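Long-range contacts in protein (sliding clamp) (PDB 1B77), which probably encircles DNA as a three-subunit ring and tethers the phage DNA polymerase to it, so that replication is processive: residues M30-E41 against I100-Q108; F60-A71 against I81-W92. All blocks are in the same frame, centred on the assembly; numbering follows the deposited sequence.

Contact 1: M30-E41 against I100-Q108; sequences MTRAVNGTTYAE and IVFPNKPIQ
Two torsions help bring Tyr39 and Ile107 together. In Tyr39 CG lies anti to the backbone N (chi1 169°), and the ring reaches across to the 100-108 loop. In Ile107 CG1 stands beside its own backbone N (chi1 -64°), which sets that methylene over the middle of the ring. The result is a CH-pi contact, with CG1 of Ile107 3.5 Å from the centroid of the Tyr39 ring and almost on the ring normal. The phenol oxygen is gripped twice. Tyr39 OH accepts from the backbone N of Ile107 at 3.2 Å, with an angle of 158° at the hydrogen. Tyr39 OH also donates to Glu41 OE1 at 2.6 Å, in the plane of the ring, and that carboxylate oxygen uses its anti lone pair. These two bonds fix the rotation of the hydroxyl. The carboxylate probably polarises it.

Met30 works beside this group. Its extended chain carries Met30 SD to 3.6 Å from Pro106 CA. The terminal methyl turns into the bend of the loop and rests near Pro103 O. Pro103 packs its ring on the strand: CG sits 3.4 Å from Arg32 CB, and the same atom approaches the Tyr39 ring at its edge. Beyond Pro103 the contact continues through a water and Val101. The water joins Thr31 OG1 to Val101 O, and at the turn Val34 CG2 just reaches Val101 CG2 at 4.2 Å.

Residues 30-41 form a beta hairpin, with a type I turn from Ala33 to Gly36. Strand 28-32 is outermost in the long antiparallel sheet, and 38-44 lies next to it. The loop between strands 88-92 and 114-118 crosses one face of both. Thr31 and Ala40 face the other way, onto Phe14 of helix 5-15, while strand 215-219 pairs with strand 38-44.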
loop_
_atom_site.group_PDB
_atom_site.type_symbol
_atom_site.label_atom_id
_atom_site.label_comp_id
_atom_site.label_asym_id
_atom_site.label_seq_id
_atom_site.Cartn_x
_atom_site.Cartn_y
_atom_site.Cartn_z
ATOM N N MET A 30 14.538 18.302 -21.152
ATOM C CA MET A 30 15.610 18.334 -20.176
ATOM C C MET A 30 15.125 18.983 -18.886
ATOM O O MET A 30 14.131 19.712 -18.868
ATOM C CB MET A 30 16.821 19.099 -20.716
ATOM C CG MET A 30 16.568 20.567 -21.033
ATOM S SD MET A 30 18.093 21.422 -21.527
ATOM C CE MET A 30 17.438 22.981 -22.138
ATOM N N THR A 31 15.838 18.708 -17.805
ATOM C CA THR A 31 15.492 19.271 -16.519
ATOM C C THR A 31 16.741 19.277 -15.656
ATOM O O THR A 31 17.737 18.613 -15.967
ATOM C CB THR A 31 14.399 18.435 -15.815
ATOM O OG1 THR A 31 13.963 19.117 -14.630
ATOM C CG2 THR A 31 14.940 17.059 -15.433
ATOM N N ARG A 32 16.690 20.040 -14.577
ATOM C CA ARG A 32 17.808 20.108 -13.658
ATOM C C ARG A 32 17.251 20.356 -12.264
ATOM O O ARG A 32 16.294 21.115 -12.102
ATOM C CB ARG A 32 18.769 21.224 -14.072
ATOM C CG ARG A 32 19.896 21.452 -13.082
ATOM C CD ARG A 32 21.032 22.283 -13.674
ATOM N NE ARG A 32 22.033 22.581 -12.656
ATOM C CZ ARG A 32 23.212 23.153 -12.890
ATOM N NH1 ARG A 32 23.557 23.501 -14.126
ATOM N NH2 ARG A 32 24.046 23.382 -11.883
ATOM N N ALA A 33 17.845 19.707 -11.267
ATOM C CA ALA A 33 17.398 19.846 -9.889
ATOM C C ALA A 33 17.560 21.276 -9.375
ATOM O O ALA A 33 18.426 22.027 -9.833
ATOM C CB ALA A 33 18.169 18.880 -8.996
ATOM N N VAL A 34 16.707 21.647 -8.431
ATOM C CA VAL A 34 16.762 22.969 -7.839
ATOM C C VAL A 34 18.147 23.213 -7.250
ATOM O O VAL A 34 18.682 24.309 -7.361
ATOM C CB VAL A 34 15.699 23.118 -6.723
ATOM C CG1 VAL A 34 15.884 24.449 -5.986
ATOM C CG2 VAL A 34 14.303 23.052 -7.341
ATOM N N ASN A 35 18.731 22.185 -6.636
ATOM C CA ASN A 35 20.052 22.309 -6.020
ATOM C C ASN A 35 21.188 22.103 -7.021
ATOM O O ASN A 35 22.360 22.066 -6.644
ATOM C CB ASN A 35 20.209 21.317 -4.868
ATOM C CG ASN A 35 20.146 19.873 -5.333
ATOM O OD1 ASN A 35 20.399 19.577 -6.496
ATOM N ND2 ASN A 35 19.841 18.965 -4.416
ATOM N N GLY A 36 20.832 21.964 -8.297
ATOM C CA GLY A 36 21.826 21.804 -9.346
ATOM C C GLY A 36 22.683 20.554 -9.389
ATOM O O GLY A 36 23.574 20.457 -10.237
ATOM N N THR A 37 22.430 19.591 -8.510
ATOM C CA THR A 37 23.219 18.363 -8.475
ATOM C C THR A 37 22.947 17.359 -9.604
ATOM O O THR A 37 23.864 16.677 -10.068
ATOM C CB THR A 37 23.015 17.621 -7.155
ATOM O OG1 THR A 37 21.644 17.204 -7.054
ATOM C CG2 THR A 37 23.354 18.523 -5.991
ATOM N N THR A 38 21.696 17.266 -10.045
ATOM C CA THR A 38 21.339 16.317 -11.094
ATOM C C THR A 38 20.705 16.925 -12.347
ATOM O O THR A 38 19.774 17.723 -12.261
ATOM C CB THR A 38 20.382 15.233 -10.528
ATOM O OG1 THR A 38 21.068 14.461 -9.533
ATOM C CG2 THR A 38 19.906 14.298 -11.634
ATOM N N TYR A 39 21.213 16.529 -13.510
ATOM C CA TYR A 39 20.698 16.998 -14.801
ATOM C C TYR A 39 20.218 15.799 -15.623
ATOM O O TYR A 39 20.803 14.720 -15.551
ATOM C CB TYR A 39 21.801 17.722 -15.582
ATOM C CG TYR A 39 21.467 18.036 -17.040
ATOM C CD1 TYR A 39 20.777 19.200 -17.392
ATOM C CD2 TYR A 39 21.871 17.178 -18.066
ATOM C CE1 TYR A 39 20.499 19.499 -18.734
ATOM C CE2 TYR A 39 21.600 17.464 -19.407
ATOM C CZ TYR A 39 20.918 18.626 -19.734
ATOM O OH TYR A 39 20.658 18.920 -21.056
ATOM N N ALA A 40 19.162 15.990 -16.408
ATOM C CA ALA A 40 18.638 14.924 -17.251
ATOM C C ALA A 40 18.146 15.477 -18.582
ATOM O O ALA A 40 17.618 16.594 -18.653
ATOM C CB ALA A 40 17.505 14.185 -16.544
ATOM N N GLU A 41 18.322 14.684 -19.635
ATOM C CA GLU A 41 17.893 15.077 -20.965
ATOM C C GLU A 41 17.586 13.845 -21.796
ATOM O O GLU A 41 18.114 12.758 -21.545
ATOM C CB GLU A 41 18.975 15.902 -21.667
ATOM C CG GLU A 41 20.285 15.155 -21.894
ATOM C CD GLU A 41 21.204 15.875 -22.875
ATOM O OE1 GLU A 41 21.409 17.097 -22.736
ATOM O OE2 GLU A 41 21.727 15.207 -23.787
ATOM N N ILE A 100 9.672 28.107 -11.252
ATOM C CA ILE A 100 10.284 26.790 -11.407
ATOM C C ILE A 100 11.737 26.998 -11.789
ATOM O O ILE A 100 12.093 28.054 -12.306
ATOM C CB ILE A 100 9.626 25.966 -12.520
ATOM C CG1 ILE A 100 9.794 26.678 -13.859
ATOM C CG2 ILE A 100 8.167 25.737 -12.194
ATOM C CD1 ILE A 100 9.385 25.837 -15.043
ATOM N N VAL A 101 12.578 26.001 -11.527
ATOM C CA VAL A 101 13.989 26.100 -11.881
ATOM C C VAL A 101 14.207 25.226 -13.104
ATOM O O VAL A 101 13.729 24.092 -13.147
ATOM C CB VAL A 101 14.891 25.623 -10.726
ATOM C CG1 VAL A 101 16.349 25.581 -11.178
ATOM C CG2 VAL A 101 14.742 26.559 -9.550
ATOM N N PHE A 102 14.921 25.745 -14.097
ATOM C CA PHE A 102 15.141 24.991 -15.324
ATOM C C PHE A 102 16.437 25.360 -16.040
ATOM O O PHE A 102 16.953 26.466 -15.882
ATOM C CB PHE A 102 13.961 25.222 -16.271
ATOM C CG PHE A 102 13.817 26.662 -16.721
ATOM C CD1 PHE A 102 14.510 27.133 -17.837
ATOM C CD2 PHE A 102 12.999 27.547 -16.021
ATOM C CE1 PHE A 102 14.392 28.464 -18.246
ATOM C CE2 PHE A 102 12.878 28.873 -16.420
ATOM C CZ PHE A 102 13.571 29.334 -17.534
ATOM N N PRO A 103 16.977 24.433 -16.843
ATOM C CA PRO A 103 18.211 24.637 -17.609
ATOM C C PRO A 103 17.912 25.594 -18.768
ATOM O O PRO A 103 16.952 25.377 -19.511
ATOM C CB PRO A 103 18.534 23.233 -18.122
ATOM C CG PRO A 103 17.854 22.323 -17.139
ATOM C CD PRO A 103 16.548 23.026 -16.931
ATOM N N ASN A 104 18.713 26.643 -18.935
ATOM C CA ASN A 104 18.468 27.585 -20.037
ATOM C C ASN A 104 19.054 27.042 -21.341
ATOM O O ASN A 104 18.718 27.502 -22.428
ATOM C CB ASN A 104 19.069 28.969 -19.734
ATOM C CG ASN A 104 20.596 28.957 -19.666
ATOM O OD1 ASN A 104 21.229 30.011 -19.574
ATOM N ND2 ASN A 104 21.188 27.771 -19.701
ATOM N N LYS A 105 19.920 26.042 -21.211
ATOM C CA LYS A 105 20.561 25.415 -22.354
ATOM C C LYS A 105 21.064 24.035 -21.933
ATOM O O LYS A 105 21.457 23.831 -20.785
ATOM C CB LYS A 105 21.737 26.275 -22.837
ATOM C CG LYS A 105 22.866 26.424 -21.823
ATOM C CD LYS A 105 23.849 27.534 -22.212
ATOM C CE LYS A 105 23.211 28.922 -22.079
ATOM N NZ LYS A 105 24.177 30.039 -22.349
ATOM N N PRO A 106 21.052 23.067 -22.854
ATOM C CA PRO A 106 21.521 21.719 -22.526
ATOM C C PRO A 106 22.968 21.690 -22.052
ATOM O O PRO A 106 23.740 22.603 -22.331
ATOM C CB PRO A 106 21.330 20.965 -23.834
ATOM C CG PRO A 106 21.478 22.048 -24.869
ATOM C CD PRO A 106 20.665 23.154 -24.271
ATOM N N ILE A 107 23.331 20.637 -21.331
ATOM C CA ILE A 107 24.690 20.506 -20.834
ATOM C C ILE A 107 25.574 19.829 -21.866
ATOM O O ILE A 107 25.203 18.810 -22.453
ATOM C CB ILE A 107 24.733 19.678 -19.534
ATOM C CG1 ILE A 107 23.983 20.411 -18.422
ATOM C CG2 ILE A 107 26.175 19.430 -19.118
ATOM C CD1 ILE A 107 24.605 21.745 -18.034
ATOM N N GLN A 108 26.741 20.414 -22.099
ATOM C CA GLN A 108 27.696 19.841 -23.035
ATOM C C GLN A 108 28.775 19.242 -22.141
ATOM O O GLN A 108 29.634 19.956 -21.629
ATOM C CB GLN A 108 28.268 20.930 -23.945
ATOM C CG GLN A 108 28.041 20.678 -25.434
ATOM C CD GLN A 108 26.577 20.432 -25.788
ATOM O OE1 GLN A 108 25.706 21.260 -25.508
ATOM N NE2 GLN A 108 26.302 19.289 -26.411
HETATM O O HOH W 1 13.896 21.893 -15.080
HETATM O O HOH W 2 23.599 17.395 -24.536
#

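Contact 2: F60-A71 against I81-W92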
loop_
_atom_site.group_PDB
_atom_site.type_symbol
_atom_site.label_atom_id
_atom_site.label_comp_id
_atom_site.label_asym_id
_atom_site.label_seq_id
_atom_site.Cartn_x
_atom_site.Cartn_y
_atom_site.Cartn_z
ATOM N N PHE A 60 0.378 16.574 -13.402
ATOM C CA PHE A 60 -0.032 16.797 -14.785
ATOM C C PHE A 60 -0.027 15.442 -15.495
ATOM O O PHE A 60 -1.022 15.044 -16.103
ATOM C CB PHE A 60 0.954 17.744 -15.474
ATOM C CG PHE A 60 0.731 17.887 -16.958
ATOM C CD1 PHE A 60 -0.376 18.565 -17.448
ATOM C CD2 PHE A 60 1.640 17.354 -17.862
ATOM C CE1 PHE A 60 -0.576 18.716 -18.821
ATOM C CE2 PHE A 60 1.450 17.496 -19.234
ATOM C CZ PHE A 60 0.341 18.180 -19.714
ATOM N N LEU A 61 1.100 14.737 -15.414
ATOM C CA LEU A 61 1.227 13.423 -16.041
ATOM C C LEU A 61 0.136 12.460 -15.563
ATOM O O LEU A 61 -0.458 11.745 -16.371
ATOM C CB LEU A 61 2.607 12.828 -15.753
ATOM C CG LEU A 61 3.771 13.664 -16.302
ATOM C CD1 LEU A 61 5.101 13.087 -15.814
ATOM C CD2 LEU A 61 3.702 13.688 -17.829
ATOM N N SER A 62 -0.129 12.446 -14.257
ATOM C CA SER A 62 -1.168 11.571 -13.716
ATOM C C SER A 62 -2.518 11.892 -14.359
ATOM O O SER A 62 -3.308 10.998 -14.659
ATOM C CB SER A 62 -1.274 11.736 -12.201
ATOM O OG SER A 62 -0.084 11.300 -11.573
ATOM N N ILE A 63 -2.775 13.175 -14.576
ATOM C CA ILE A 63 -4.023 13.586 -15.200
ATOM C C ILE A 63 -4.155 13.029 -16.626
ATOM O O ILE A 63 -5.261 12.732 -17.085
ATOM C CB ILE A 63 -4.133 15.133 -15.200
ATOM C CG1 ILE A 63 -4.950 15.576 -13.983
ATOM C CG2 ILE A 63 -4.743 15.646 -16.496
ATOM C CD1 ILE A 63 -6.365 15.056 -13.983
ATOM N N LEU A 64 -3.031 12.876 -17.320
ATOM C CA LEU A 64 -3.070 12.357 -18.685
ATOM C C LEU A 64 -3.484 10.891 -18.689
ATOM O O LEU A 64 -3.995 10.384 -19.684
ATOM C CB LEU A 64 -1.704 12.511 -19.372
ATOM C CG LEU A 64 -1.214 13.944 -19.615
ATOM C CD1 LEU A 64 0.173 13.920 -20.244
ATOM C CD2 LEU A 64 -2.205 14.680 -20.517
ATOM N N SER A 65 -3.276 10.213 -17.571
ATOM C CA SER A 65 -3.633 8.803 -17.490
ATOM C C SER A 65 -5.149 8.615 -17.464
ATOM O O SER A 65 -5.638 7.513 -17.707
ATOM C CB SER A 65 -3.020 8.167 -16.235
ATOM O OG SER A 65 -3.715 8.579 -15.072
ATOM N N LEU A 66 -5.882 9.694 -17.189
ATOM C CA LEU A 66 -7.342 9.649 -17.103
ATOM C C LEU A 66 -8.079 9.979 -18.397
ATOM O O LEU A 66 -9.305 9.929 -18.433
ATOM C CB LEU A 66 -7.831 10.595 -16.000
ATOM C CG LEU A 66 -7.321 10.305 -14.584
ATOM C CD1 LEU A 66 -7.853 11.350 -13.618
ATOM C CD2 LEU A 66 -7.749 8.902 -14.160
ATOM N N VAL A 67 -7.344 10.328 -19.451
ATOM C CA VAL A 67 -7.967 10.660 -20.736
ATOM C C VAL A 67 -7.464 9.756 -21.865
ATOM O O VAL A 67 -6.543 8.964 -21.670
ATOM C CB VAL A 67 -7.702 12.132 -21.124
ATOM C CG1 VAL A 67 -8.349 13.059 -20.109
ATOM C CG2 VAL A 67 -6.196 12.396 -21.195
ATOM N N SER A 68 -8.070 9.878 -23.043
ATOM C CA SER A 68 -7.669 9.071 -24.192
ATOM C C SER A 68 -6.181 9.241 -24.472
ATOM O O SER A 68 -5.660 10.363 -24.456
ATOM C CB SER A 68 -8.461 9.481 -25.438
ATOM O OG SER A 68 -9.856 9.411 -25.204
ATOM N N ASP A 69 -5.506 8.127 -24.740
ATOM C CA ASP A 69 -4.074 8.140 -25.018
ATOM C C ASP A 69 -3.686 9.103 -26.143
ATOM O O ASP A 69 -2.533 9.522 -26.231
ATOM C CB ASP A 69 -3.591 6.729 -25.374
ATOM C CG ASP A 69 -3.930 5.706 -24.303
ATOM O OD1 ASP A 69 -3.626 5.961 -23.113
ATOM O OD2 ASP A 69 -4.496 4.644 -24.651
ATOM N N ASP A 70 -4.639 9.455 -27.000
ATOM C CA ASP A 70 -4.346 10.363 -28.100
ATOM C C ASP A 70 -4.910 11.760 -27.847
ATOM O O ASP A 70 -5.088 12.549 -28.780
ATOM C CB ASP A 70 -4.900 9.802 -29.417
ATOM C CG ASP A 70 -6.406 9.920 -29.520
ATOM O OD1 ASP A 70 -7.107 9.429 -28.606
ATOM O OD2 ASP A 70 -6.890 10.503 -30.522
ATOM N N ALA A 71 -5.184 12.063 -26.582
ATOM C CA ALA A 71 -5.716 13.369 -26.228
ATOM C C ALA A 71 -4.782 14.452 -26.764
ATOM O O ALA A 71 -3.568 14.396 -26.570
ATOM C CB ALA A 71 -5.856 13.488 -24.713
ATOM N N ILE A 81 -3.112 25.446 -20.147
ATOM C CA ILE A 81 -3.090 24.267 -20.996
ATOM C C ILE A 81 -4.443 23.605 -21.145
ATOM O O ILE A 81 -5.179 23.452 -20.166
ATOM C CB ILE A 81 -2.145 23.201 -20.436
ATOM C CG1 ILE A 81 -0.748 23.781 -20.262
ATOM C CG2 ILE A 81 -2.141 21.991 -21.347
ATOM C CD1 ILE A 81 0.132 22.924 -19.391
ATOM N N LYS A 82 -4.752 23.190 -22.371
ATOM C CA LYS A 82 -5.996 22.500 -22.662
ATOM C C LYS A 82 -5.730 21.065 -23.107
ATOM O O LYS A 82 -4.883 20.817 -23.959
ATOM C CB LYS A 82 -6.790 23.221 -23.757
ATOM C CG LYS A 82 -8.023 22.434 -24.190
ATOM C CD LYS A 82 -8.791 23.096 -25.324
ATOM C CE LYS A 82 -9.928 22.184 -25.807
ATOM N NZ LYS A 82 -10.845 22.866 -26.775
ATOM N N ILE A 83 -6.465 20.126 -22.524
ATOM C CA ILE A 83 -6.330 18.718 -22.866
ATOM C C ILE A 83 -7.665 18.267 -23.446
ATOM O O ILE A 83 -8.648 18.086 -22.716
ATOM C CB ILE A 83 -5.997 17.873 -21.625
ATOM C CG1 ILE A 83 -4.749 18.441 -20.939
ATOM C CG2 ILE A 83 -5.770 16.423 -22.029
ATOM C CD1 ILE A 83 -4.488 17.867 -19.561
ATOM N N ALA A 84 -7.693 18.095 -24.766
ATOM C CA ALA A 84 -8.907 17.702 -25.472
ATOM C C ALA A 84 -9.119 16.196 -25.559
ATOM O O ALA A 84 -8.345 15.487 -26.203
ATOM C CB ALA A 84 -8.906 18.311 -26.876
ATOM N N ASP A 85 -10.179 15.720 -24.910
ATOM C CA ASP A 85 -10.517 14.295 -24.912
ATOM C C ASP A 85 -11.801 14.097 -25.736
ATOM O O ASP A 85 -12.385 15.069 -26.214
ATOM C CB ASP A 85 -10.706 13.809 -23.472
ATOM C CG ASP A 85 -10.703 12.300 -23.357
ATOM O OD1 ASP A 85 -10.254 11.624 -24.305
ATOM O OD2 ASP A 85 -11.129 11.787 -22.301
ATOM N N THR A 86 -12.238 12.852 -25.906
ATOM C CA THR A 86 -13.435 12.562 -26.703
ATOM C C THR A 86 -14.655 13.443 -26.392
ATOM O O THR A 86 -15.093 14.213 -27.245
ATOM C CB THR A 86 -13.841 11.082 -26.571
ATOM O OG1 THR A 86 -12.697 10.251 -26.822
ATOM C CG2 THR A 86 -14.933 10.737 -27.591
ATOM N N ARG A 87 -15.205 13.334 -25.183
ATOM C CA ARG A 87 -16.373 14.140 -24.811
ATOM C C ARG A 87 -16.086 15.131 -23.688
ATOM O O ARG A 87 -17.006 15.752 -23.162
ATOM C CB ARG A 87 -17.530 13.262 -24.330
ATOM C CG ARG A 87 -17.757 11.979 -25.074
ATOM C CD ARG A 87 -17.298 10.821 -24.212
ATOM N NE ARG A 87 -17.936 9.561 -24.582
ATOM C CZ ARG A 87 -17.646 8.389 -24.022
ATOM N NH1 ARG A 87 -16.724 8.321 -23.069
ATOM N NH2 ARG A 87 -18.279 7.284 -24.415
ATOM N N SER A 88 -14.829 15.275 -23.304
ATOM C CA SER A 88 -14.504 16.180 -22.216
ATOM C C SER A 88 -13.243 16.971 -22.479
ATOM O O SER A 88 -12.522 16.716 -23.451
ATOM C CB SER A 88 -14.349 15.389 -20.917
ATOM O OG SER A 88 -13.389 14.361 -21.082
ATOM N N THR A 89 -12.979 17.926 -21.596
ATOM C CA THR A 89 -11.808 18.783 -21.699
ATOM C C THR A 89 -11.223 18.995 -20.297
ATOM O O THR A 89 -11.956 19.171 -19.321
ATOM C CB THR A 89 -12.192 20.159 -22.302
ATOM O OG1 THR A 89 -12.809 19.964 -23.577
ATOM C CG2 THR A 89 -10.967 21.046 -22.471
ATOM N N VAL A 90 -9.903 18.958 -20.196
ATOM C CA VAL A 90 -9.241 19.182 -18.923
ATOM C C VAL A 90 -8.323 20.379 -19.083
ATOM O O VAL A 90 -7.513 20.424 -20.005
ATOM C CB VAL A 90 -8.373 17.969 -18.487
ATOM C CG1 VAL A 90 -7.599 18.322 -17.213
ATOM C CG2 VAL A 90 -9.244 16.741 -18.259
ATOM N N TYR A 91 -8.452 21.356 -18.192
ATOM C CA TYR A 91 -7.586 22.521 -18.243
ATOM C C TYR A 91 -6.567 22.390 -17.122
ATOM O O TYR A 91 -6.911 21.988 -16.011
ATOM C CB TYR A 91 -8.394 23.810 -18.081
ATOM C CG TYR A 91 -9.448 23.989 -19.145
ATOM C CD1 TYR A 91 -9.103 24.371 -20.441
ATOM C CD2 TYR A 91 -10.790 23.761 -18.862
ATOM C CE1 TYR A 91 -10.072 24.522 -21.432
ATOM C CE2 TYR A 91 -11.766 23.909 -19.841
ATOM C CZ TYR A 91 -11.405 24.289 -21.121
ATOM O OH TYR A 91 -12.380 24.422 -22.081
ATOM N N TRP A 92 -5.310 22.708 -17.421
ATOM C CA TRP A 92 -4.242 22.625 -16.432
ATOM C C TRP A 92 -3.480 23.948 -16.422
ATOM O O TRP A 92 -3.185 24.517 -17.468
ATOM C CB TRP A 92 -3.302 21.457 -16.764
ATOM C CG TRP A 92 -2.343 21.120 -15.654
ATOM C CD1 TRP A 92 -1.110 21.670 -15.435
ATOM C CD2 TRP A 92 -2.555 20.179 -14.593
ATOM N NE1 TRP A 92 -0.545 21.132 -14.305
ATOM C CE2 TRP A 92 -1.411 20.216 -13.767
ATOM C CE3 TRP A 92 -3.609 19.314 -14.259
ATOM C CZ2 TRP A 92 -1.280 19.413 -12.628
ATOM C CZ3 TRP A 92 -3.481 18.515 -13.116
ATOM C CH2 TRP A 92 -2.324 18.576 -12.317
#
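Phe60 and Trp92 interlock at one end of this contact. The Trp92 indole lies flat against the helix backbone at Phe60, with Phe60 CA over its six-membered ring, 3.8 Å from the centroid. The Phe60 ring then turns an edge to the five-membered ring. This is a T-shaped pair with planes at 66°. Ile63 flanks the same indole, its CG1 pressed to 3.4 Å from Trp92 CZ3.

The next bump is Ile83. Ile83 CD1 projects into a hollow formed by Phe60, Ile63 and Leu64, and comes within 3.8 Å of Ile63 CG2. The other branch, CG2, lies anti to the backbone N and fits between Val67 CG2 and Ala71 CB. Val90 spreads its two methyls, CG1 to Ile63 CG2 and CG2 to Val67 CG1.

The arrangement is a helix on a beta hairpin, part of the helix-and-sheet build of DNA processivity factors. The helical residues 60-64 run antiparallel to strand 88-92, at 176°, with their axes 10.5 Å apart.

Past the helix, polar groups take over. Asp85 OD1 accepts from Ser68 N at 3.1 Å, from above the carboxylate plane. Val67 packs its CB against Asp85 OD2, 3.6 Å away. Gln125 NE2 of a neighbouring subunit hydrogen-bonds Asp85 OD2, and a strand of the same neighbour continues the sheet beside Ser88 to Val90.

Contact 2 is nested in sequence inside the loop that contact 1 closes. The two do not touch: their centres are 27 Å apart and their nearest atoms about 10 Å. Both are partly buried, but contact 2 has more of its residues in the interior. They hold different elements. Contact 1 lays an irregular loop on the edge hairpin of the long sheet, close to the centre of the folded chain. Contact 2 packs a helix and its following loop on the three-stranded sheet, far from that centre and at a subunit interface. Prolines, a methionine and a hydrogen-bonded tyrosine mark the first. Branched aliphatic and aromatic side chains fill the second, with an aspartate at its end.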